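Local coordinates for chitin oligosaccharide binding protein NagB2 (Paenibacillus sp. FPU-7, PDB 7EHU) that binds N,N'-diacetylchitobiose and N,N',N''-triacetylchitotriose, probably as the extracellular solute receptor of a sugar uptake system, at residues G192-N201 against L400-L408. Residues are numbered along the deposited sequence; the frame is centred on the assembly and turned at random.
Sequences GGSGDGWAIN and LEQSVQELL. With NAG (2-acetamido-2-deoxy-beta-D-glucopyranose), chain B.
Both N-H groups of the Gln405 side-chain amide are used: NE2 gives one to Gly192 O at 2.8 Å, nearly straight at 172°, and the other to Ser194 O at 3.0 Å. Both acceptors lie close to the amide plane, which fixes the rotation of the group, though NE2 sits well above the carbonyl plane of Ser194. With CG beside the backbone N (chi1 -73°) and the chain extended beyond it, the amide reaches the loop of 192-196, where a type II' turn runs from Gly193 to Asp196. A water donates to Ser194 O and, weakly, to Gln405 OE1. Here helix 394-408 crosses the start of helix 197-212, the short segments 81° apart, within the periplasmic-binding-protein-type fold. The two backbones come nearest at Gly197, whose CA is 4.5 Å from Glu401 CA; a CB there would clash with Glu401 O. The Ile200 and Val404 side chains run alongside in opposite senses, CG2 to CG2 at 3.6 Å, while Ile200 CD1 meets Leu408 CD1 tip to tip. Asn201 OD1 is buried against both methyls of Val404 and has no hydrogen-bond partner in the model; its ND2 lies 3.4 Å from Glu401 CG, and one water joins ND2 to Glu401 OE2. Trp198 lays one indole face against the N-acetyl group of the bound sugar, N2 of NAG standing 3.4 Å above the ring plane toward its rim.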
loop_
_atom_site.group_PDB
_atom_site.type_symbol
_atom_site.label_atom_id
_atom_site.label_comp_id
_atom_site.label_asym_id
_atom_site.label_seq_id
_atom_site.Cartn_x
_atom_site.Cartn_y
_atom_site.Cartn_z
ATOM N N GLY A 192 4.017 -9.944 -10.333
ATOM C CA GLY A 192 3.586 -8.736 -11.005
ATOM C C GLY A 192 2.846 -8.973 -12.308
ATOM O O GLY A 192 2.761 -8.071 -13.142
ATOM N N GLY A 193 2.281 -10.167 -12.489
ATOM C CA GLY A 193 1.568 -10.511 -13.700
ATOM C C GLY A 193 0.120 -10.072 -13.659
ATOM O O GLY A 193 -0.337 -9.410 -12.731
ATOM N N SER A 194 -0.619 -10.466 -14.697
ATOM C CA SER A 194 -2.073 -10.276 -14.767
ATOM C C SER A 194 -2.365 -8.805 -14.476
ATOM O O SER A 194 -1.764 -7.926 -15.107
ATOM C CB SER A 194 -2.751 -11.264 -13.828
ATOM O OG SER A 194 -2.242 -12.574 -13.972
ATOM N N GLY A 195 -3.260 -8.494 -13.545
ATOM C CA GLY A 195 -3.558 -7.117 -13.213
ATOM C C GLY A 195 -2.816 -6.601 -12.000
ATOM O O GLY A 195 -3.261 -5.631 -11.378
ATOM N N ASP A 196 -1.673 -7.215 -11.677
ATOM C CA ASP A 196 -0.924 -6.912 -10.470
ATOM C C ASP A 196 0.354 -6.110 -10.731
ATOM O O ASP A 196 1.306 -6.198 -9.953
ATOM C CB ASP A 196 -0.624 -8.181 -9.677
ATOM C CG ASP A 196 -1.861 -8.768 -9.031
ATOM O OD1 ASP A 196 -2.818 -8.012 -8.779
ATOM O OD2 ASP A 196 -1.821 -9.951 -8.648
ATOM N N GLY A 197 0.366 -5.285 -11.782
ATOM C CA GLY A 197 1.516 -4.430 -12.043
ATOM C C GLY A 197 1.874 -3.499 -10.899
ATOM O O GLY A 197 3.040 -3.095 -10.767
ATOM N N TRP A 198 0.899 -3.151 -10.056
ATOM C CA TRP A 198 1.169 -2.280 -8.918
ATOM C C TRP A 198 2.250 -2.874 -8.013
ATOM O O TRP A 198 2.973 -2.134 -7.334
ATOM C CB TRP A 198 -0.114 -2.029 -8.117
ATOM C CG TRP A 198 -0.523 -3.169 -7.230
ATOM C CD1 TRP A 198 -1.294 -4.247 -7.572
ATOM C CD2 TRP A 198 -0.141 -3.367 -5.860
ATOM N NE1 TRP A 198 -1.413 -5.095 -6.501
ATOM C CE2 TRP A 198 -0.717 -4.576 -5.440
ATOM C CE3 TRP A 198 0.638 -2.628 -4.945
ATOM C CZ2 TRP A 198 -0.578 -5.039 -4.145
ATOM C CZ3 TRP A 198 0.784 -3.104 -3.681
ATOM C CH2 TRP A 198 0.188 -4.301 -3.291
ATOM N N ALA A 199 2.364 -4.203 -7.970
ATOM C CA ALA A 199 3.381 -4.824 -7.119
ATOM C C ALA A 199 4.785 -4.527 -7.635
ATOM O O ALA A 199 5.716 -4.334 -6.840
ATOM C CB ALA A 199 3.135 -6.324 -7.048
ATOM N N ILE A 200 4.956 -4.502 -8.959
ATOM C CA ILE A 200 6.215 -4.046 -9.542
ATOM C C ILE A 200 6.436 -2.583 -9.196
ATOM O O ILE A 200 7.556 -2.160 -8.889
ATOM C CB ILE A 200 6.223 -4.262 -11.064
ATOM C CG1 ILE A 200 6.064 -5.736 -11.442
ATOM C CG2 ILE A 200 7.525 -3.720 -11.671
ATOM C CD1 ILE A 200 5.601 -5.942 -12.891
ATOM N N ASN A 201 5.371 -1.788 -9.248
ATOM C CA ASN A 201 5.499 -0.366 -8.973
ATOM C C ASN A 201 5.919 -0.059 -7.545
ATOM O O ASN A 201 6.450 1.028 -7.302
ATOM C CB ASN A 201 4.225 0.393 -9.341
ATOM C CG ASN A 201 4.091 0.608 -10.846
ATOM O OD1 ASN A 201 5.067 0.551 -11.589
ATOM N ND2 ASN A 201 2.875 0.884 -11.286
ATOM N N LEU A 400 1.458 3.326 -15.872
ATOM C CA LEU A 400 2.745 2.862 -15.356
ATOM C C LEU A 400 2.718 1.363 -15.089
ATOM O O LEU A 400 3.691 0.659 -15.374
ATOM C CB LEU A 400 3.149 3.619 -14.097
ATOM C CG LEU A 400 4.562 3.314 -13.603
ATOM C CD1 LEU A 400 5.630 3.743 -14.614
ATOM C CD2 LEU A 400 4.816 3.965 -12.260
ATOM N N GLU A 401 1.616 0.851 -14.529
ATOM C CA GLU A 401 1.478 -0.588 -14.294
ATOM C C GLU A 401 1.693 -1.382 -15.576
ATOM O O GLU A 401 2.472 -2.346 -15.606
ATOM C CB GLU A 401 0.094 -0.895 -13.715
ATOM C CG GLU A 401 -0.093 -0.359 -12.334
ATOM C CD GLU A 401 -1.521 -0.415 -11.828
ATOM O OE1 GLU A 401 -2.412 -0.965 -12.530
ATOM O OE2 GLU A 401 -1.766 0.092 -10.719
ATOM N N GLN A 402 0.985 -1.005 -16.640
ATOM C CA GLN A 402 1.177 -1.676 -17.924
ATOM C C GLN A 402 2.608 -1.536 -18.406
ATOM O O GLN A 402 3.187 -2.486 -18.958
ATOM C CB GLN A 402 0.267 -1.036 -18.981
ATOM C CG GLN A 402 -1.220 -1.263 -18.829
ATOM C CD GLN A 402 -1.599 -2.709 -18.595
ATOM O OE1 GLN A 402 -2.090 -3.064 -17.526
ATOM N NE2 GLN A 402 -1.392 -3.551 -19.606
ATOM N N SER A 403 3.162 -0.326 -18.284
ATOM C CA SER A 403 4.491 -0.049 -18.818
ATOM C C SER A 403 5.574 -0.846 -18.109
ATOM O O SER A 403 6.502 -1.337 -18.762
ATOM C CB SER A 403 4.803 1.452 -18.784
ATOM O OG SER A 403 3.825 2.204 -19.493
ATOM N N VAL A 404 5.488 -0.985 -16.777
ATOM C CA VAL A 404 6.538 -1.730 -16.081
ATOM C C VAL A 404 6.422 -3.221 -16.373
ATOM O O VAL A 404 7.427 -3.932 -16.412
ATOM C CB VAL A 404 6.607 -1.448 -14.566
ATOM C CG1 VAL A 404 6.977 0.013 -14.281
ATOM C CG2 VAL A 404 5.320 -1.865 -13.817
ATOM N N GLN A 405 5.213 -3.719 -16.619
ATOM C CA GLN A 405 5.075 -5.099 -17.067
ATOM C C GLN A 405 5.729 -5.276 -18.432
ATOM O O GLN A 405 6.449 -6.258 -18.665
ATOM C CB GLN A 405 3.597 -5.482 -17.098
ATOM C CG GLN A 405 2.978 -5.694 -15.723
ATOM C CD GLN A 405 1.490 -5.938 -15.784
ATOM O OE1 GLN A 405 0.790 -5.404 -16.644
ATOM N NE2 GLN A 405 0.991 -6.767 -14.882
ATOM N N GLU A 406 5.515 -4.313 -19.334
ATOM C CA GLU A 406 6.154 -4.334 -20.647
ATOM C C GLU A 406 7.663 -4.196 -20.530
ATOM O O GLU A 406 8.401 -4.859 -21.264
ATOM C CB GLU A 406 5.571 -3.206 -21.499
ATOM C CG GLU A 406 4.129 -3.451 -21.870
ATOM C CD GLU A 406 3.431 -2.239 -22.461
ATOM O OE1 GLU A 406 2.202 -2.302 -22.627
ATOM O OE2 GLU A 406 4.092 -1.218 -22.721
ATOM N N LEU A 407 8.141 -3.333 -19.628
ATOM C CA LEU A 407 9.577 -3.209 -19.397
ATOM C C LEU A 407 10.178 -4.544 -18.974
ATOM O O LEU A 407 11.205 -4.976 -19.514
ATOM C CB LEU A 407 9.820 -2.150 -18.322
ATOM C CG LEU A 407 11.277 -1.874 -17.927
ATOM C CD1 LEU A 407 12.078 -1.352 -19.089
ATOM C CD2 LEU A 407 11.363 -0.894 -16.766
ATOM N N LEU A 408 9.568 -5.200 -17.977
ATOM C CA LEU A 408 10.133 -6.449 -17.479
ATOM C C LEU A 408 10.053 -7.555 -18.522
ATOM O O LEU A 408 10.896 -8.458 -18.528
ATOM C CB LEU A 408 9.457 -6.893 -16.176
ATOM C CG LEU A 408 9.634 -6.016 -14.931
ATOM C CD1 LEU A 408 9.266 -6.782 -13.650
ATOM C CD2 LEU A 408 11.036 -5.470 -14.858
HETATM C C1 NAG B . -1.739 -0.844 -1.736
HETATM C C2 NAG B . -2.114 -0.373 -3.120
HETATM C C3 NAG B . -0.984 0.453 -3.734
HETATM C C4 NAG B . -0.588 1.588 -2.795
HETATM C C5 NAG B . -0.265 1.040 -1.409
HETATM C C6 NAG B . 0.036 2.120 -0.390
HETATM C C7 NAG B . -3.712 -1.655 -4.463
HETATM C C8 NAG B . -3.908 -2.835 -5.375
HETATM N N2 NAG B . -2.476 -1.477 -3.993
HETATM O O3 NAG B . -1.432 0.955 -4.986
HETATM O O4 NAG B . 0.566 2.280 -3.261
HETATM O O5 NAG B . -1.381 0.275 -0.928
HETATM O O6 NAG B . -1.061 3.005 -0.219
HETATM O O7 NAG B . -4.632 -0.887 -4.178
HETATM O O HOH W 1 -0.652 -8.303 -17.715
HETATM O O HOH W 2 0.556 1.058 -9.495
#